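Local coordinates for protein putative L-alanine-DL-glutamate epimerase (Burkholderia xenovorans, PDB 3GO2) that probably catalyses a magnesium-dependent racemisation or epimerisation, at residues 8-13 with 48-53; 247-252 with 268-273; 263-268 with 285-290. One frame throughout, in Å; residues are numbered along the deposited sequence.

Interaction 1. Residues 8-13 with 48-53; sequences VDTLCC and AVIEQL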
loop_
_atom_site.group_PDB
_atom_site.type_symbol
_atom_site.label_atom_id
_atom_site.label_comp_id
_atom_site.label_asym_id
_atom_site.label_seq_id
_atom_site.Cartn_x
_atom_site.Cartn_y
_atom_site.Cartn_z
ATOM N N VAL A 8 32.478 25.783 27.445
ATOM C CA VAL A 8 31.464 24.750 27.623
ATOM C C VAL A 8 32.072 23.700 28.534
ATOM O O VAL A 8 33.078 23.065 28.173
ATOM C CB VAL A 8 31.040 24.096 26.288
ATOM C CG1 VAL A 8 29.967 23.022 26.554
ATOM C CG2 VAL A 8 30.559 25.159 25.289
ATOM N N ASP A 9 31.502 23.581 29.735
ATOM C CA ASP A 9 31.964 22.671 30.779
ATOM C C ASP A 9 30.867 21.681 31.135
ATOM O O ASP A 9 29.676 21.962 30.942
ATOM C CB ASP A 9 32.309 23.466 32.034
ATOM C CG ASP A 9 33.379 24.524 31.803
ATOM O OD1 ASP A 9 34.451 24.165 31.284
ATOM O OD2 ASP A 9 33.130 25.707 32.154
ATOM N N THR A 10 31.254 20.523 31.669
ATOM C CA THR A 10 30.272 19.577 32.187
ATOM C C THR A 10 30.538 19.331 33.652
ATOM O O THR A 10 31.698 19.380 34.088
ATOM C CB THR A 10 30.297 18.219 31.421
ATOM O OG1 THR A 10 31.606 17.653 31.481
ATOM C CG2 THR A 10 29.893 18.402 29.944
ATOM N N LEU A 11 29.472 19.092 34.408
ATOM C CA LEU A 11 29.539 18.824 35.838
ATOM C C LEU A 11 28.705 17.604 36.171
ATOM O O LEU A 11 27.773 17.258 35.449
ATOM C CB LEU A 11 29.020 20.017 36.653
ATOM C CG LEU A 11 29.733 21.376 36.593
ATOM C CD1 LEU A 11 29.723 22.066 35.200
ATOM C CD2 LEU A 11 29.082 22.313 37.628
ATOM N N CYS A 12 29.017 16.960 37.279
ATOM C CA CYS A 12 28.297 15.736 37.684
ATOM C C CYS A 12 28.190 15.678 39.205
ATOM O O CYS A 12 29.110 16.083 39.902
ATOM C CB CYS A 12 29.047 14.529 37.122
ATOM S SG CYS A 12 28.291 12.934 37.453
ATOM N N CYS A 13 27.048 15.227 39.731
ATOM C CA CYS A 13 26.903 15.045 41.164
ATOM C C CYS A 13 26.088 13.812 41.491
ATOM O O CYS A 13 25.348 13.266 40.653
ATOM C CB CYS A 13 26.286 16.291 41.804
ATOM S SG CYS A 13 24.524 16.530 41.455
ATOM N N ALA A 48 31.285 12.504 27.022
ATOM C CA ALA A 48 32.392 12.522 26.071
ATOM C C ALA A 48 32.029 13.223 24.777
ATOM O O ALA A 48 32.839 13.942 24.196
ATOM C CB ALA A 48 32.882 11.103 25.798
ATOM N N VAL A 49 30.807 12.989 24.304
ATOM C CA VAL A 49 30.279 13.692 23.140
ATOM C C VAL A 49 30.259 15.199 23.352
ATOM O O VAL A 49 30.723 15.980 22.512
ATOM C CB VAL A 49 28.829 13.193 22.778
ATOM C CG1 VAL A 49 28.255 14.019 21.638
ATOM C CG2 VAL A 49 28.854 11.686 22.437
ATOM N N ILE A 50 29.695 15.613 24.478
ATOM C CA ILE A 50 29.578 17.039 24.794
ATOM C C ILE A 50 30.949 17.692 24.876
ATOM O O ILE A 50 31.167 18.780 24.348
ATOM C CB ILE A 50 28.833 17.241 26.125
ATOM C CG1 ILE A 50 27.374 16.828 25.950
ATOM C CG2 ILE A 50 28.919 18.714 26.587
ATOM C CD1 ILE A 50 26.647 16.580 27.286
ATOM N N GLU A 51 31.882 17.015 25.504
ATOM C CA GLU A 51 33.241 17.573 25.603
ATOM C C GLU A 51 33.879 17.835 24.247
ATOM O O GLU A 51 34.561 18.838 24.076
ATOM C CB GLU A 51 34.134 16.669 26.472
ATOM C CG GLU A 51 33.816 16.767 27.974
ATOM C CD GLU A 51 34.139 18.151 28.602
ATOM O OE1 GLU A 51 35.029 18.860 28.101
ATOM O OE2 GLU A 51 33.517 18.532 29.616
ATOM N N GLN A 52 33.663 16.944 23.282
ATOM C CA GLN A 52 34.183 17.139 21.908
ATOM C C GLN A 52 33.428 18.234 21.174
ATOM O O GLN A 52 34.020 19.132 20.577
ATOM C CB GLN A 52 34.068 15.841 21.107
ATOM C CG GLN A 52 35.050 14.832 21.531
ATOM C CD GLN A 52 36.450 15.305 21.228
ATOM O OE1 GLN A 52 36.827 15.387 20.070
ATOM N NE2 GLN A 52 37.201 15.670 22.262
ATOM N N LEU A 53 32.104 18.158 21.188
ATOM C CA LEU A 53 31.292 19.155 20.496
ATOM C C LEU A 53 31.416 20.561 21.066
ATOM O O LEU A 53 31.400 21.549 20.314
ATOM C CB LEU A 53 29.816 18.730 20.472
ATOM C CG LEU A 53 29.542 17.583 19.511
ATOM C CD1 LEU A 53 28.084 17.143 19.618
ATOM C CD2 LEU A 53 29.875 17.994 18.060
HETATM O O HOH W 1 33.776 21.211 25.557
HETATM O O HOH W 2 35.246 21.403 29.289
HETATM O O HOH W 3 34.149 20.182 31.730
#
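D9 of strand 8-13 and E51 of helix 48-53 mark the closest approach of the two backbones, CA to CA 7.4 Å, strand and helix running nearly antiparallel at 163° with their axes 8.5 Å apart. T10 carries the contact with both side-chain branches. T10 OG1 donates to E51 OE2 at 2.8 Å, meeting the anti lone pair of that oxygen. A chi1 of 57° sets OG1 between the backbone N and the carbonyl carbon and leaves CG2 beside the N, where it meets I50 CG2 at 3.5 Å. The E51 side chain leaves the helix to one side; the bend at chi2 (-66°) brings CD back to the strand. Waters widen this thin interface: one joins V8 O to E51 O, and another accepts from T10 N at 2.9 Å and lies within hydrogen-bonding distance of E51 OE2. V8 CG1 adds a looser apolar touch on I50 CG2 at 4.4 Å. Both segments belong to the N-terminal capping domain of the enolase superfamily. Strand 5-14 is an outer strand of its three-stranded antiparallel sheet, bonded to strand 19-27 through D9 with K24 and L11 with F22, while I50 and L53 lean on helix 82-103.

Interaction 2. Residues 247-252 with 268-273; sequences DSYSPQ and CETLFG. With MG (magnesium ion), chain C; MG (magnesium ion), chain B.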
loop_
_atom_site.group_PDB
_atom_site.type_symbol
_atom_site.label_atom_id
_atom_site.label_comp_id
_atom_site.label_asym_id
_atom_site.label_seq_id
_atom_site.Cartn_x
_atom_site.Cartn_y
_atom_site.Cartn_z
ATOM N N ASP A 247 7.540 1.118 24.769
ATOM C CA ASP A 247 8.643 1.503 23.908
ATOM C C ASP A 247 8.933 0.348 22.955
ATOM O O ASP A 247 8.930 -0.812 23.343
ATOM C CB ASP A 247 9.865 1.876 24.733
ATOM C CG ASP A 247 9.616 3.072 25.577
ATOM O OD1 ASP A 247 9.284 4.138 25.009
ATOM O OD2 ASP A 247 9.728 2.936 26.811
ATOM N N SER A 248 9.183 0.685 21.697
ATOM C CA SER A 248 9.377 -0.305 20.652
ATOM C C SER A 248 10.153 0.301 19.514
ATOM O O SER A 248 9.921 1.470 19.143
ATOM C CB SER A 248 8.005 -0.736 20.122
ATOM O OG SER A 248 8.141 -1.718 19.106
ATOM N N TYR A 249 11.010 -0.521 18.895
ATOM C CA TYR A 249 11.659 -0.158 17.656
ATOM C C TYR A 249 11.007 -0.848 16.434
ATOM O O TYR A 249 11.607 -0.934 15.355
ATOM C CB TYR A 249 13.135 -0.498 17.769
ATOM C CG TYR A 249 13.860 0.357 18.794
ATOM C CD1 TYR A 249 13.774 1.729 18.738
ATOM C CD2 TYR A 249 14.641 -0.215 19.805
ATOM C CE1 TYR A 249 14.435 2.533 19.635
ATOM C CE2 TYR A 249 15.323 0.599 20.715
ATOM C CZ TYR A 249 15.210 1.973 20.609
ATOM O OH TYR A 249 15.859 2.818 21.479
ATOM N N SER A 250 9.784 -1.325 16.626
ATOM C CA SER A 250 8.967 -1.877 15.554
ATOM C C SER A 250 7.675 -1.075 15.364
ATOM O O SER A 250 6.674 -1.345 16.042
ATOM C CB SER A 250 8.584 -3.315 15.852
ATOM O OG SER A 250 7.747 -3.812 14.783
ATOM N N PRO A 251 7.680 -0.110 14.446
ATOM C CA PRO A 251 6.451 0.638 14.210
ATOM C C PRO A 251 5.320 -0.305 13.812
ATOM O O PRO A 251 4.192 -0.121 14.255
ATOM C CB PRO A 251 6.809 1.600 13.068
ATOM C CG PRO A 251 8.287 1.710 13.134
ATOM C CD PRO A 251 8.819 0.440 13.692
ATOM N N GLN A 252 5.612 -1.323 12.992
ATOM C CA GLN A 252 4.557 -2.281 12.581
ATOM C C GLN A 252 4.005 -3.073 13.784
ATOM O O GLN A 252 2.789 -3.232 13.939
ATOM C CB GLN A 252 5.096 -3.210 11.462
ATOM C CG GLN A 252 4.216 -4.349 11.067
ATOM C CD GLN A 252 4.910 -5.359 10.112
ATOM O OE1 GLN A 252 5.899 -5.047 9.448
ATOM N NE2 GLN A 252 4.402 -6.576 10.089
ATOM N N CYS A 268 7.495 6.439 22.354
ATOM C CA CYS A 268 8.422 7.313 21.615
ATOM C C CYS A 268 9.437 8.053 22.482
ATOM O O CYS A 268 10.219 8.824 21.920
ATOM C CB CYS A 268 7.722 8.309 20.709
ATOM S SG CYS A 268 6.464 7.610 19.613
ATOM N N GLU A 269 9.462 7.813 23.799
ATOM C CA GLU A 269 10.331 8.584 24.683
ATOM C C GLU A 269 11.814 8.410 24.406
ATOM O O GLU A 269 12.623 9.198 24.911
ATOM C CB GLU A 269 10.056 8.260 26.159
ATOM C CG GLU A 269 10.660 6.961 26.659
ATOM C CD GLU A 269 10.297 6.671 28.089
ATOM O OE1 GLU A 269 10.965 5.830 28.679
ATOM O OE2 GLU A 269 9.383 7.294 28.631
ATOM N N THR A 270 12.176 7.398 23.616
ATOM C CA THR A 270 13.566 7.111 23.350
ATOM C C THR A 270 13.988 7.526 21.947
ATOM O O THR A 270 15.091 7.157 21.519
ATOM C CB THR A 270 13.949 5.639 23.615
ATOM O OG1 THR A 270 13.446 4.786 22.576
ATOM C CG2 THR A 270 13.457 5.188 24.982
ATOM N N LEU A 271 13.122 8.241 21.235
ATOM C CA LEU A 271 13.353 8.560 19.825
ATOM C C LEU A 271 13.851 10.000 19.620
ATOM O O LEU A 271 13.554 10.910 20.419
ATOM C CB LEU A 271 12.069 8.371 19.035
ATOM C CG LEU A 271 11.389 7.020 19.092
ATOM C CD1 LEU A 271 10.129 7.026 18.175
ATOM C CD2 LEU A 271 12.356 5.902 18.719
ATOM N N PHE A 272 14.549 10.189 18.510
ATOM C CA PHE A 272 15.188 11.452 18.144
ATOM C C PHE A 272 14.713 11.990 16.788
ATOM O O PHE A 272 14.858 11.334 15.760
ATOM C CB PHE A 272 16.714 11.287 18.074
ATOM C CG PHE A 272 17.343 10.902 19.365
ATOM C CD1 PHE A 272 17.907 11.855 20.196
ATOM C CD2 PHE A 272 17.416 9.573 19.742
ATOM C CE1 PHE A 272 18.502 11.477 21.385
ATOM C CE2 PHE A 272 18.002 9.206 20.915
ATOM C CZ PHE A 272 18.546 10.163 21.739
ATOM N N GLY A 273 14.209 13.219 16.808
ATOM C CA GLY A 273 13.871 13.973 15.618
ATOM C C GLY A 273 12.615 13.518 14.927
ATOM O O GLY A 273 12.138 12.420 15.131
HETATM MG MG MG C . 16.348 5.198 21.124
HETATM MG MG MG B . 8.717 5.606 30.452
HETATM O O HOH W 4 10.600 4.924 22.653
HETATM O O HOH W 5 7.614 6.160 25.588
HETATM O O HOH W 6 8.310 4.085 28.663
HETATM O O HOH W 7 10.290 5.112 31.145
HETATM O O HOH W 8 18.546 5.625 20.360
HETATM O O HOH W 9 15.955 5.389 18.638
#
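Y249 and T270 hold one magnesium ion between them although neither offers a carboxylate: the tyrosine OH lies 2.5 Å from the metal of chain C, and the backbone O of T270 is 2.4 Å from it. The ion sits at the edge of the Y249 ring, in its plane. Two waters and the backbone O of P78 from a neighbouring subunit also bind it, so this site bridges two chains. The T270 hydroxyl takes no part in binding the metal; OG1 donates a weak hydrogen bond to Y249 OH at 3.3 Å, the two side chains crossing at about a right angle. L271 CD2 touches the ring edge at CE1. Both loops follow strands of the C-terminal barrel domain of this enolase-superfamily protein, the usual place for its metal-binding carboxylates. E269 is one of them: its OE2 lies 2.6 Å from the magnesium ion of chain B, a site shared with D219 and E245. With chi1 at 78°, E269 CG comes 3.5 Å from D247 OD1, and the chain runs on extended to the metal. D247 OD2 and E269 OE1, like charges, are only 3.7 Å apart. A water bound to that magnesium lies 2.6 Å from D247 OD2, which places D247 in the second shell. The other oxygen, OD1, accepts from two waters, one accepting in turn from E269 N and the other from T270 N.

Interaction 3. Residues 263-268 with 285-290; sequences HPISSC and AVDVAI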
loop_
_atom_site.group_PDB
_atom_site.type_symbol
_atom_site.label_atom_id
_atom_site.label_comp_id
_atom_site.label_asym_id
_atom_site.label_seq_id
_atom_site.Cartn_x
_atom_site.Cartn_y
_atom_site.Cartn_z
ATOM N N HIS A 263 -7.075 0.449 25.484
ATOM C CA HIS A 263 -6.480 1.574 26.192
ATOM C C HIS A 263 -5.665 2.472 25.276
ATOM O O HIS A 263 -5.092 2.009 24.304
ATOM C CB HIS A 263 -5.509 1.061 27.241
ATOM C CG HIS A 263 -6.102 0.050 28.164
ATOM N ND1 HIS A 263 -7.202 0.324 28.932
ATOM C CD2 HIS A 263 -5.760 -1.233 28.425
ATOM C CE1 HIS A 263 -7.514 -0.748 29.643
ATOM N NE2 HIS A 263 -6.663 -1.708 29.351
ATOM N N PRO A 264 -5.551 3.749 25.626
ATOM C CA PRO A 264 -4.642 4.615 24.871
ATOM C C PRO A 264 -3.212 4.104 24.979
ATOM O O PRO A 264 -2.796 3.687 26.067
ATOM C CB PRO A 264 -4.805 5.998 25.552
ATOM C CG PRO A 264 -6.150 5.890 26.269
ATOM C CD PRO A 264 -6.283 4.474 26.682
ATOM N N ILE A 265 -2.477 4.128 23.871
ATOM C CA ILE A 265 -1.070 3.689 23.848
ATOM C C ILE A 265 -0.175 4.889 23.684
ATOM O O ILE A 265 -0.386 5.746 22.805
ATOM C CB ILE A 265 -0.804 2.709 22.682
ATOM C CG1 ILE A 265 -1.659 1.449 22.844
ATOM C CG2 ILE A 265 0.683 2.344 22.560
ATOM C CD1 ILE A 265 -1.412 0.662 24.100
ATOM N N SER A 266 0.818 4.988 24.551
ATOM C CA SER A 266 1.841 6.007 24.411
ATOM C C SER A 266 3.187 5.363 24.118
ATOM O O SER A 266 3.435 4.209 24.485
ATOM C CB SER A 266 1.905 6.850 25.670
ATOM O OG SER A 266 2.331 6.079 26.753
ATOM N N SER A 267 4.047 6.094 23.433
ATOM C CA SER A 267 5.376 5.595 23.097
ATOM C C SER A 267 6.269 6.762 22.717
ATOM O O SER A 267 5.855 7.915 22.758
ATOM C CB SER A 267 5.304 4.585 21.931
ATOM O OG SER A 267 6.489 3.813 21.815
ATOM N N CYS A 268 7.495 6.439 22.354
ATOM C CA CYS A 268 8.422 7.313 21.615
ATOM C C CYS A 268 9.437 8.053 22.482
ATOM O O CYS A 268 10.219 8.824 21.920
ATOM C CB CYS A 268 7.722 8.309 20.709
ATOM S SG CYS A 268 6.464 7.610 19.613
ATOM N N ALA A 285 0.656 4.126 15.110
ATOM C CA ALA A 285 1.116 3.305 16.217
ATOM C C ALA A 285 0.789 3.884 17.600
ATOM O O ALA A 285 0.848 3.139 18.583
ATOM C CB ALA A 285 2.658 3.059 16.117
ATOM N N VAL A 286 0.487 5.181 17.703
ATOM C CA VAL A 286 0.318 5.802 19.041
ATOM C C VAL A 286 -0.909 6.697 19.207
ATOM O O VAL A 286 -1.327 7.405 18.284
ATOM C CB VAL A 286 1.560 6.608 19.498
ATOM C CG1 VAL A 286 2.807 5.700 19.567
ATOM C CG2 VAL A 286 1.787 7.797 18.611
ATOM N N ASP A 287 -1.490 6.652 20.402
ATOM C CA ASP A 287 -2.390 7.711 20.825
ATOM C C ASP A 287 -1.619 8.969 21.244
ATOM O O ASP A 287 -2.018 10.102 20.904
ATOM C CB ASP A 287 -3.270 7.246 21.975
ATOM C CG ASP A 287 -4.258 6.193 21.553
ATOM O OD1 ASP A 287 -5.375 6.562 21.157
ATOM O OD2 ASP A 287 -3.919 4.986 21.562
ATOM N N VAL A 288 -0.572 8.772 22.038
ATOM C CA VAL A 288 0.230 9.875 22.599
ATOM C C VAL A 288 1.696 9.667 22.301
ATOM O O VAL A 288 2.192 8.552 22.447
ATOM C CB VAL A 288 0.031 9.948 24.109
ATOM C CG1 VAL A 288 0.939 11.021 24.736
ATOM C CG2 VAL A 288 -1.460 10.210 24.434
ATOM N N ALA A 289 2.381 10.726 21.877
ATOM C CA ALA A 289 3.815 10.671 21.648
ATOM C C ALA A 289 4.565 11.313 22.797
ATOM O O ALA A 289 4.348 12.490 23.100
ATOM C CB ALA A 289 4.184 11.309 20.300
ATOM N N ILE A 290 5.391 10.523 23.482
ATOM C CA ILE A 290 6.256 11.032 24.536
ATOM C C ILE A 290 7.531 11.564 23.896
ATOM O O ILE A 290 8.159 10.859 23.101
ATOM C CB ILE A 290 6.550 9.959 25.591
ATOM C CG1 ILE A 290 5.221 9.508 26.231
ATOM C CG2 ILE A 290 7.489 10.528 26.674
ATOM C CD1 ILE A 290 5.315 8.149 26.874
HETATM O O HOH W 10 -5.907 3.148 21.821
#
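D287 reaches across to the start of the neighbouring strand, and its side chain can be followed atom by atom. CB lies 3.4 Å from I265 O. With chi1 at -68°, CG stands beside its own backbone N, and it packs against CA and CB of P264. At the tip, OD2 accepts from I265 N at 2.9 Å in a nearly straight bond (171° at the hydrogen), though the N-H comes from above the carboxylate plane, 37° out of it. OD2 also forms a salt bridge with R258, so I265 N and R258 NE both hold this one atom. A water lies between it and H263 O, within hydrogen-bonding distance of both. I265 O answers by accepting from two successive amides, V288 N and D287 N; the latter, at 2.8 Å, lies in the carbonyl plane.

From there the segments run as parallel strands, S266 pairing with V288 and S267 with A289. S267 N donates to V288 O, and I290 N closes the ladder on S267 O at 2.7 Å. Strand 265-267, helix 273-282 and strand 288-291 form a beta-alpha-beta unit, one step of the (beta/alpha)7beta barrel, a modified TIM barrel, of this enolase-superfamily domain, with strand 243-245 next to 265-267 and 314-317 beyond 288-291.

S266 and V288 share one face, their CB atoms 3.9 Å apart, and I290 CD1 comes within 3.6 Å of S266 OG. On the face of S267 and A289, V286 CG1 packs against S267 CB, also at 3.6 Å, while the S267 hydroxyl bonds to I246 O. C268 SG leans on V286 CG1 and, more loosely, on A289 CB; helix 273-282 covers this side through F277 and F281.

Overall arrangement
Interactions 2 and 3 are neighbours in the barrel domain, their centres about 10 Å apart, and they share C268, where strand 265-267 passes into the metal-binding loop. They touch directly: E269 CB packs on I290 CG2 at 3.5 Å, and D247 CA lies 3.8 Å from S267 OG. The strand pair of interaction 3 adjoins the magnesium site of D219, E245 and E269, with the I290 side chain about 6 Å from a bound magnesium ion. Interaction 1 stands apart in the N-terminal domain, away from the metal sites; its centre is about 26 Å from that of interaction 2 and about 32 Å from that of interaction 3, across the chain's centre from the latter.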